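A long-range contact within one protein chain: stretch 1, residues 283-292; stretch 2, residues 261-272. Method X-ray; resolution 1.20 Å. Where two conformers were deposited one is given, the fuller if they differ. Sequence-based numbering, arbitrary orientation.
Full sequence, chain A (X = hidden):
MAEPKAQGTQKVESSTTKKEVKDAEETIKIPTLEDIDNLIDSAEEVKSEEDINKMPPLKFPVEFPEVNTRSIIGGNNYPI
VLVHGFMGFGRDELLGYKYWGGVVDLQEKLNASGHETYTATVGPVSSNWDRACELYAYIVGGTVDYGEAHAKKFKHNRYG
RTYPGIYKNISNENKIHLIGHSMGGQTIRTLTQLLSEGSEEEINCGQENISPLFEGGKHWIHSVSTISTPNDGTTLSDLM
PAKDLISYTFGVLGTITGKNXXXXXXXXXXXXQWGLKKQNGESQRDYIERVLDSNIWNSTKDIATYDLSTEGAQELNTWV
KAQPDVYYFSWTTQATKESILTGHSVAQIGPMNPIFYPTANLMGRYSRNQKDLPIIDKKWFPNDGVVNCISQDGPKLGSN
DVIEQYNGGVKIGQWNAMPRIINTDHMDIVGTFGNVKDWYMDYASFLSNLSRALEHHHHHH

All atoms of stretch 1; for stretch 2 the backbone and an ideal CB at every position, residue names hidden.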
ATOM      1  N   SER A 283       9.988   4.073  26.949  1.00 15.60           N
ATOM      2  CA  SER A 283      10.829   4.559  25.861  1.00 15.28           C
ATOM      3  C   SER A 283      10.399   3.969  24.530  1.00 13.26           C
ATOM      4  O   SER A 283       9.756   2.921  24.489  1.00 13.31           O
ATOM      5  CB  SER A 283      12.281   4.177  26.114  1.00 16.01           C
ATOM      6  OG  SER A 283      12.437   2.775  26.035  1.00 17.11           O
ATOM      7  N   GLN A 284      10.788   4.618  23.435  1.00 13.09           N
ATOM      8  CA  GLN A 284      10.504   4.072  22.115  1.00 13.06           C
ATOM      9  C   GLN A 284      11.128   2.688  21.960  1.00 13.30           C
ATOM     10  O   GLN A 284      10.500   1.788  21.410  1.00 12.59           O
ATOM     11  CB  GLN A 284      10.982   5.017  21.007  1.00 13.61           C
ATOM     12  CG  GLN A 284      10.573   4.603  19.594  1.00 13.84           C
ATOM     13  CD  GLN A 284       9.134   4.964  19.249  1.00 13.49           C
ATOM     14  OE1 GLN A 284       8.373   5.425  20.095  1.00 14.16           O
ATOM     15  NE2 GLN A 284       8.765   4.768  17.999  1.00 14.98           N
ATOM     16  N   ARG A 285      12.353   2.505  22.442  0.60 13.94           N
ATOM     17  CA  ARG A 285      13.003   1.207  22.308  0.60 15.34           C
ATOM     18  C   ARG A 285      12.236   0.110  23.046  0.60 14.97           C
ATOM     19  O   ARG A 285      12.085  -0.993  22.532  0.60 15.15           O
ATOM     20  CB  ARG A 285      14.443   1.273  22.814  0.60 18.03           C
ATOM     21  CG  ARG A 285      15.180  -0.059  22.750  0.60 20.74           C
ATOM     22  CD  ARG A 285      15.108  -0.796  24.085  0.60 23.76           C
ATOM     23  NE  ARG A 285      15.496  -2.197  23.967  0.60 26.74           N
ATOM     24  CZ  ARG A 285      16.743  -2.647  24.052  0.60 28.41           C
ATOM     25  NH1 ARG A 285      17.755  -1.807  24.253  0.60 29.42           N
ATOM     26  NH2 ARG A 285      16.980  -3.946  23.932  0.60 28.66           N
ATOM     27  N   ASP A 286      11.776   0.394  24.261  1.00 14.23           N
ATOM     28  CA  ASP A 286      11.054  -0.613  25.025  1.00 14.41           C
ATOM     29  C   ASP A 286       9.704  -0.926  24.375  1.00 13.17           C
ATOM     30  O   ASP A 286       9.266  -2.080  24.343  1.00 14.59           O
ATOM     31  CB  ASP A 286      10.893  -0.167  26.476  1.00 16.09           C
ATOM     32  CG  ASP A 286      12.173  -0.332  27.286  1.00 18.79           C
ATOM     33  OD1 ASP A 286      13.129  -0.980  26.801  1.00 20.16           O
ATOM     34  OD2 ASP A 286      12.215   0.158  28.430  1.00 20.54           O
ATOM     35  N   TYR A 287       9.081   0.096  23.804  1.00 12.29           N
ATOM     36  CA  TYR A 287       7.801  -0.050  23.108  1.00 12.12           C
ATOM     37  C   TYR A 287       7.958  -0.935  21.877  1.00 12.18           C
ATOM     38  O   TYR A 287       7.172  -1.858  21.675  1.00 11.56           O
ATOM     39  CB  TYR A 287       7.318   1.353  22.754  1.00 12.65           C
ATOM     40  CG  TYR A 287       6.257   1.505  21.683  1.00 11.85           C
ATOM     41  CD1 TYR A 287       5.001   0.916  21.796  1.00 11.94           C
ATOM     42  CD2 TYR A 287       6.488   2.308  20.578  1.00 12.54           C
ATOM     43  CE1 TYR A 287       4.022   1.094  20.804  1.00 11.24           C
ATOM     44  CE2 TYR A 287       5.523   2.502  19.595  1.00 12.56           C
ATOM     45  CZ  TYR A 287       4.289   1.896  19.704  1.00 12.08           C
ATOM     46  OH  TYR A 287       3.335   2.101  18.724  1.00 13.08           O
ATOM     47  N   ILE A 288       8.995  -0.682  21.085  1.00 12.86           N
ATOM     48  CA  ILE A 288       9.255  -1.503  19.905  1.00 14.09           C
ATOM     49  C   ILE A 288       9.541  -2.965  20.269  1.00 14.48           C
ATOM     50  O   ILE A 288       9.018  -3.888  19.635  1.00 14.03           O
ATOM     51  CB  ILE A 288      10.416  -0.908  19.056  1.00 15.98           C
ATOM     52  CG1 ILE A 288      10.021   0.457  18.469  1.00 17.50           C
ATOM     53  CG2 ILE A 288      10.833  -1.873  17.950  1.00 16.37           C
ATOM     54  CD1 ILE A 288       8.696   0.526  17.755  1.00 18.87           C
ATOM     55  N   GLU A 289      10.365  -3.181  21.286  1.00 14.50           N
ATOM     56  CA  GLU A 289      10.674  -4.540  21.708  1.00 16.30           C
ATOM     57  C   GLU A 289       9.404  -5.256  22.170  1.00 14.71           C
ATOM     58  O   GLU A 289       9.191  -6.438  21.872  1.00 14.17           O
ATOM     59  CB  GLU A 289      11.724  -4.516  22.822  1.00 20.48           C
ATOM     60  CG  GLU A 289      12.237  -5.886  23.224  1.00 26.08           C
ATOM     61  CD  GLU A 289      13.550  -5.817  23.980  1.00 31.10           C
ATOM     62  OE1 GLU A 289      13.904  -4.724  24.478  1.00 33.24           O
ATOM     63  OE2 GLU A 289      14.233  -6.863  24.071  1.00 33.44           O
ATOM     64  N   ARG A 290       8.564  -4.541  22.909  1.00 14.27           N
ATOM     65  CA  ARG A 290       7.331  -5.118  23.417  1.00 14.24           C
ATOM     66  C   ARG A 290       6.381  -5.497  22.275  1.00 13.35           C
ATOM     67  O   ARG A 290       5.806  -6.590  22.279  1.00 14.34           O
ATOM     68  CB  ARG A 290       6.678  -4.157  24.409  1.00 15.06           C
ATOM     69  CG  ARG A 290       5.510  -4.741  25.157  1.00 15.94           C
ATOM     70  CD  ARG A 290       5.122  -3.861  26.333  1.00 15.48           C
ATOM     71  NE  ARG A 290       4.859  -2.480  25.951  1.00 15.07           N
ATOM     72  CZ  ARG A 290       3.688  -2.024  25.501  1.00 15.07           C
ATOM     73  NH1 ARG A 290       2.643  -2.834  25.355  1.00 15.13           N
ATOM     74  NH2 ARG A 290       3.561  -0.739  25.194  1.00 15.01           N
ATOM     75  N   VAL A 291       6.247  -4.625  21.279  1.00 12.91           N
ATOM     76  CA  VAL A 291       5.427  -4.940  20.118  1.00 12.49           C
ATOM     77  C   VAL A 291       6.012  -6.124  19.334  1.00 11.80           C
ATOM     78  O   VAL A 291       5.281  -7.038  18.951  1.00 11.98           O
ATOM     79  CB  VAL A 291       5.243  -3.707  19.219  1.00 12.86           C
ATOM     80  CG1 VAL A 291       4.551  -4.072  17.926  1.00 13.68           C
ATOM     81  CG2 VAL A 291       4.436  -2.647  19.958  1.00 13.90           C
ATOM     82  N   LEU A 292       7.324  -6.129  19.108  1.00 11.34           N
ATOM     83  CA  LEU A 292       7.953  -7.257  18.414  1.00 12.81           C
ATOM     84  C   LEU A 292       7.748  -8.592  19.106  1.00 12.87           C
ATOM     85  O   LEU A 292       7.608  -9.624  18.440  1.00 13.40           O
ATOM     86  CB  LEU A 292       9.447  -7.015  18.233  1.00 14.60           C
ATOM     87  CG  LEU A 292       9.781  -6.020  17.132  1.00 16.03           C
ATOM     88  CD1 LEU A 292      11.255  -5.689  17.179  1.00 17.43           C
ATOM     89  CD2 LEU A 292       9.403  -6.579  15.748  1.00 17.89           C
ATOM     90  N   UNK A 261      18.070   7.445  15.573  1.00 23.90           N
ATOM     91  CA  UNK A 261      16.752   8.057  15.526  1.00 22.14           C
ATOM     92  C   UNK A 261      15.652   7.010  15.349  1.00 18.85           C
ATOM     93  O   UNK A 261      14.494   7.283  15.637  1.00 17.37           O
ATOM     94  CB  UNK A 261      16.690   9.082  14.392  1.00 22.14           C
ATOM     95  N   UNK A 262      16.022   5.807  14.914  1.00 17.51           N
ATOM     96  CA  UNK A 262      15.071   4.696  14.817  1.00 16.74           C
ATOM     97  C   UNK A 262      14.433   4.417  16.174  1.00 16.29           C
ATOM     98  O   UNK A 262      13.288   3.991  16.254  1.00 16.59           O
ATOM     99  CB  UNK A 262      15.765   3.438  14.291  1.00 16.74           C
ATOM    100  N   UNK A 263      15.175   4.666  17.242  1.00 16.46           N
ATOM    101  CA  UNK A 263      14.655   4.443  18.581  1.00 17.79           C
ATOM    102  C   UNK A 263      14.306   5.739  19.297  1.00 17.57           C
ATOM    103  O   UNK A 263      14.386   5.836  20.526  1.00 18.71           O
ATOM    104  CB  UNK A 263      15.673   3.656  19.409  1.00 17.79           C
ATOM    105  N   UNK A 264      13.894   6.732  18.517  1.00 16.78           N
ATOM    106  CA  UNK A 264      13.344   7.964  19.073  1.00 16.86           C
ATOM    107  C   UNK A 264      11.856   8.014  18.779  1.00 15.23           C
ATOM    108  O   UNK A 264      11.357   7.306  17.902  1.00 14.82           O
ATOM    109  CB  UNK A 264      14.053   9.195  18.504  1.00 16.86           C
ATOM    110  N   UNK A 265      11.143   8.854  19.519  1.00 14.64           N
ATOM    111  CA  UNK A 265       9.686   8.906  19.436  1.00 15.87           C
ATOM    112  C   UNK A 265       9.231   9.740  18.255  1.00 15.06           C
ATOM    113  O   UNK A 265       8.713  10.836  18.424  1.00 16.20           O
ATOM    114  CB  UNK A 265       9.096   9.469  20.730  1.00 15.87           C
ATOM    115  N   UNK A 266       9.417   9.206  17.053  1.00 12.81           N
ATOM    116  CA  UNK A 266       9.070   9.927  15.835  1.00 13.28           C
ATOM    117  C   UNK A 266       8.166   9.083  14.934  1.00 13.58           C
ATOM    118  O   UNK A 266       7.944   9.428  13.777  1.00 14.24           O
ATOM    119  CB  UNK A 266      10.338  10.333  15.081  1.00 13.28           C
ATOM    120  N   UNK A 267       7.633   7.985  15.468  1.00 12.94           N
ATOM    121  CA  UNK A 267       6.622   7.200  14.764  1.00 12.12           C
ATOM    122  C   UNK A 267       5.818   6.363  15.755  1.00 12.40           C
ATOM    123  O   UNK A 267       6.281   6.050  16.841  1.00 12.92           O
ATOM    124  CB  UNK A 267       7.274   6.301  13.712  1.00 12.12           C
ATOM    125  N   UNK A 268       4.603   6.019  15.353  1.00 12.34           N
ATOM    126  CA  UNK A 268       3.609   5.360  16.198  1.00 12.12           C
ATOM    127  C   UNK A 268       3.085   4.187  15.376  1.00 10.48           C
ATOM    128  O   UNK A 268       2.730   4.356  14.211  1.00 10.29           O
ATOM    129  CB  UNK A 268       2.487   6.309  16.624  1.00 12.12           C
ATOM    130  N   UNK A 269       3.090   2.990  15.949  1.00  9.87           N
ATOM    131  CA  UNK A 269       2.618   1.793  15.236  1.00 10.27           C
ATOM    132  C   UNK A 269       1.097   1.651  15.244  1.00  9.41           C
ATOM    133  O   UNK A 269       0.552   0.816  14.529  1.00  9.59           O
ATOM    134  CB  UNK A 269       3.244   0.542  15.855  1.00 10.27           C
ATOM    135  N   UNK A 270       0.414   2.477  16.034  1.00  8.90           N
ATOM    136  CA  UNK A 270      -1.042   2.625  15.955  1.00  8.68           C
ATOM    137  C   UNK A 270      -1.799   1.319  16.197  1.00  8.78           C
ATOM    138  O   UNK A 270      -2.850   1.082  15.604  1.00 10.66           O
ATOM    139  CB  UNK A 270      -1.427   3.184  14.584  1.00  8.68           C
ATOM    140  N   UNK A 271      -1.306   0.516  17.141  1.00  8.60           N
ATOM    141  CA  UNK A 271      -1.942  -0.749  17.507  1.00  9.15           C
ATOM    142  C   UNK A 271      -2.847  -0.590  18.739  1.00  8.44           C
ATOM    143  O   UNK A 271      -2.989  -1.515  19.532  1.00  8.52           O
ATOM    144  CB  UNK A 271      -0.876  -1.813  17.774  1.00  9.15           C
ATOM    145  N   UNK A 272      -3.467   0.576  18.857  1.00  9.60           N
ATOM    146  CA  UNK A 272      -4.381   0.901  19.946  1.00 10.56           C
ATOM    147  C   UNK A 272      -5.438  -0.183  20.160  1.00 10.22           C
ATOM    148  O   UNK A 272      -5.785  -0.507  21.298  1.00 10.91           O
ATOM    149  CB  UNK A 272      -5.064   2.242  19.669  1.00 10.56           C
TER

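The segment 261-272 runs as an irregular chain across one side of the helix 284-292, which offers Gln284, Tyr287, Ile288 and Val291, flanked by Arg285.

Positions 261 and 262 form a 3-10 segment, and neither ideal CB has an atom of stretch 1 within 5.5 Å. The contact sets no demand at 261, which is Lys261. At 262 the CB points sideways, so a longer side chain could turn nearer; Leu262 does so without making a close contact.

At 263 the CB also points sideways, with its ideal position 4.3 Å from Arg285 CB. A broad apolar or long aliphatic group could cover the start of the helix. Phe263 does this, its CD1 3.9 Å from Arg285 CA. A water bridges the backbones here, donating to Phe263 O and accepting from Arg285 N.

Position 264 points away, so small or polar residues suffice; Ser264 turns its OG back to Lys261 O (2.7 Å). At 265 the CB points sideways, 4.2 Å from Gln284 OE1, and a small or polar side chain would fit; Ser265 is deposited. Position 266 points away, leaving the choice open; it is Ile266.

At 267 the backbone is extended and its carbonyl takes a hydrogen bond from the Gln284 amide, NE2 to O of 267 at 3.0 Å, whatever the side chain. The CB points sideways, yet a long or flat group could swing under that amide and reach Ile288. Tyr267 does both: Gln284 NE2 lies over one face of its ring, and Ile288 CD1 approaches its CE2 at 3.9 Å. Its OH donates to Leu262 O (2.7 Å).

Position 268 points away, so the helix leaves the choice largely open; a short polar group could turn its end back toward Tyr287 OH. Asp268 curls back, and its OD1 accepts from the backbone N of 270 at 2.8 Å.

Position 269 points toward the helix. Its N donates to Tyr287 OH (2.9 Å), while its ideal CB is a tight 3.3 Å from the same OH. Beyond lie Ile288 and Val291, so a medium-sized aliphatic group is indicated. Leu269 brings CD1 to 3.8 Å from both Ile288 CD1 and Val291 CG1.

At 270 phi and psi are both positive, a conformation easiest for glycine, asparagine or aspartate, and the CB points away. Lys270 is deposited, its NZ bonding to Asp268 O (2.9 Å).

Position 271 points toward the helix from farther off, calling for an apolar side chain with reach; Leu271 CD1 meets Val291 CG1 at 3.8 Å. Position 272, Asp272, is out of reach.

Stretch 2 (261-272) KLFSSIYDLKLD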
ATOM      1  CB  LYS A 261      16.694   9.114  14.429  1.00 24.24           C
ATOM      2  CG  LYS A 261      17.537  10.347  14.756  1.00 27.53           C
ATOM      3  CD  LYS A 261      17.421  11.407  13.685  1.00 30.02           C
ATOM      4  CE  LYS A 261      18.232  12.648  14.021  1.00 32.38           C
ATOM      5  NZ  LYS A 261      18.239  13.592  12.862  1.00 33.95           N
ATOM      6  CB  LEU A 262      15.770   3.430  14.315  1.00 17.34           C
ATOM      7  CG  LEU A 262      14.907   2.169  14.180  1.00 17.59           C
ATOM      8  CD1 LEU A 262      13.793   2.357  13.159  1.00 17.72           C
ATOM      9  CD2 LEU A 262      15.785   0.973  13.814  1.00 18.20           C
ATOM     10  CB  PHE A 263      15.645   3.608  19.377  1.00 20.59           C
ATOM     11  CG  PHE A 263      15.846   2.239  18.802  1.00 22.48           C
ATOM     12  CD1 PHE A 263      14.852   1.282  18.905  1.00 23.60           C
ATOM     13  CD2 PHE A 263      17.003   1.918  18.119  1.00 23.16           C
ATOM     14  CE1 PHE A 263      15.021   0.033  18.363  1.00 24.07           C
ATOM     15  CE2 PHE A 263      17.173   0.664  17.578  1.00 23.39           C
ATOM     16  CZ  PHE A 263      16.181  -0.275  17.700  1.00 23.63           C
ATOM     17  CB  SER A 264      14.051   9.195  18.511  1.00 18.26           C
ATOM     18  OG  SER A 264      13.727   9.392  17.157  1.00 18.60           O
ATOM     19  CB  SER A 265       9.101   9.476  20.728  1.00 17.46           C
ATOM     20  OG  SER A 265       9.520   8.704  21.824  1.00 19.32           O
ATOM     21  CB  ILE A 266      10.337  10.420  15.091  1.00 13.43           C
ATOM     22  CG1 ILE A 266      11.195   9.250  14.599  1.00 14.85           C
ATOM     23  CG2 ILE A 266      11.128  11.353  15.998  1.00 13.24           C
ATOM     24  CD1 ILE A 266      12.419   9.675  13.776  1.00 14.42           C
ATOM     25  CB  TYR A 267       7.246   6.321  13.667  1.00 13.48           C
ATOM     26  CG  TYR A 267       8.269   5.340  14.160  1.00 13.01           C
ATOM     27  CD1 TYR A 267       9.591   5.725  14.350  1.00 13.62           C
ATOM     28  CD2 TYR A 267       7.917   4.038  14.462  1.00 14.22           C
ATOM     29  CE1 TYR A 267      10.535   4.835  14.811  1.00 14.23           C
ATOM     30  CE2 TYR A 267       8.846   3.142  14.917  1.00 14.58           C
ATOM     31  CZ  TYR A 267      10.153   3.540  15.105  1.00 15.32           C
ATOM     32  OH  TYR A 267      11.054   2.617  15.572  1.00 16.38           O
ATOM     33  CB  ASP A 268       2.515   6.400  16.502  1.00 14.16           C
ATOM     34  CG  ASP A 268       1.333   5.868  17.320  1.00 15.30           C
ATOM     35  OD1 ASP A 268       1.220   4.655  17.602  1.00 13.98           O
ATOM     36  OD2 ASP A 268       0.486   6.723  17.687  1.00 17.48           O
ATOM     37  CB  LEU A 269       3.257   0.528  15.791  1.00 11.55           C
ATOM     38  CG  LEU A 269       4.780   0.508  15.714  1.00 14.22           C
ATOM     39  CD1 LEU A 269       5.328  -0.694  16.464  1.00 16.42           C
ATOM     40  CD2 LEU A 269       5.264   0.517  14.271  1.00 15.72           C
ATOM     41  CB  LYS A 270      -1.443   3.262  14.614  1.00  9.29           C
ATOM     42  CG  LYS A 270      -0.592   4.480  14.267  1.00 10.03           C
ATOM     43  CD  LYS A 270      -1.071   5.270  13.037  1.00 10.53           C
ATOM     44  CE  LYS A 270      -0.166   6.461  12.780  1.00 10.39           C
ATOM     45  NZ  LYS A 270       1.201   6.088  12.379  1.00 10.09           N
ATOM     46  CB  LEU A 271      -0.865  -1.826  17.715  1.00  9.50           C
ATOM     47  CG  LEU A 271      -0.177  -2.229  16.399  1.00 10.64           C
ATOM     48  CD1 LEU A 271       1.106  -2.978  16.677  1.00 11.81           C
ATOM     49  CD2 LEU A 271      -1.093  -3.045  15.498  1.00 11.24           C
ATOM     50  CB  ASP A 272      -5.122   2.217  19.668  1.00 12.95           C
ATOM     51  CG  ASP A 272      -4.204   3.396  19.416  1.00 13.97           C
ATOM     52  OD1 ASP A 272      -3.153   3.243  18.763  1.00 14.02           O
ATOM     53  OD2 ASP A 272      -4.573   4.502  19.860  1.00 15.41           O
TER
HETATM   54  O   HOH W   1      14.134   4.840  22.999  1.00 16.95           O
HETATM   55  O   HOH W   2       5.718   6.668  19.775  1.00 26.57           O
HETATM   56  O   HOH W   3       0.891   1.220  19.089  1.00 12.04           O
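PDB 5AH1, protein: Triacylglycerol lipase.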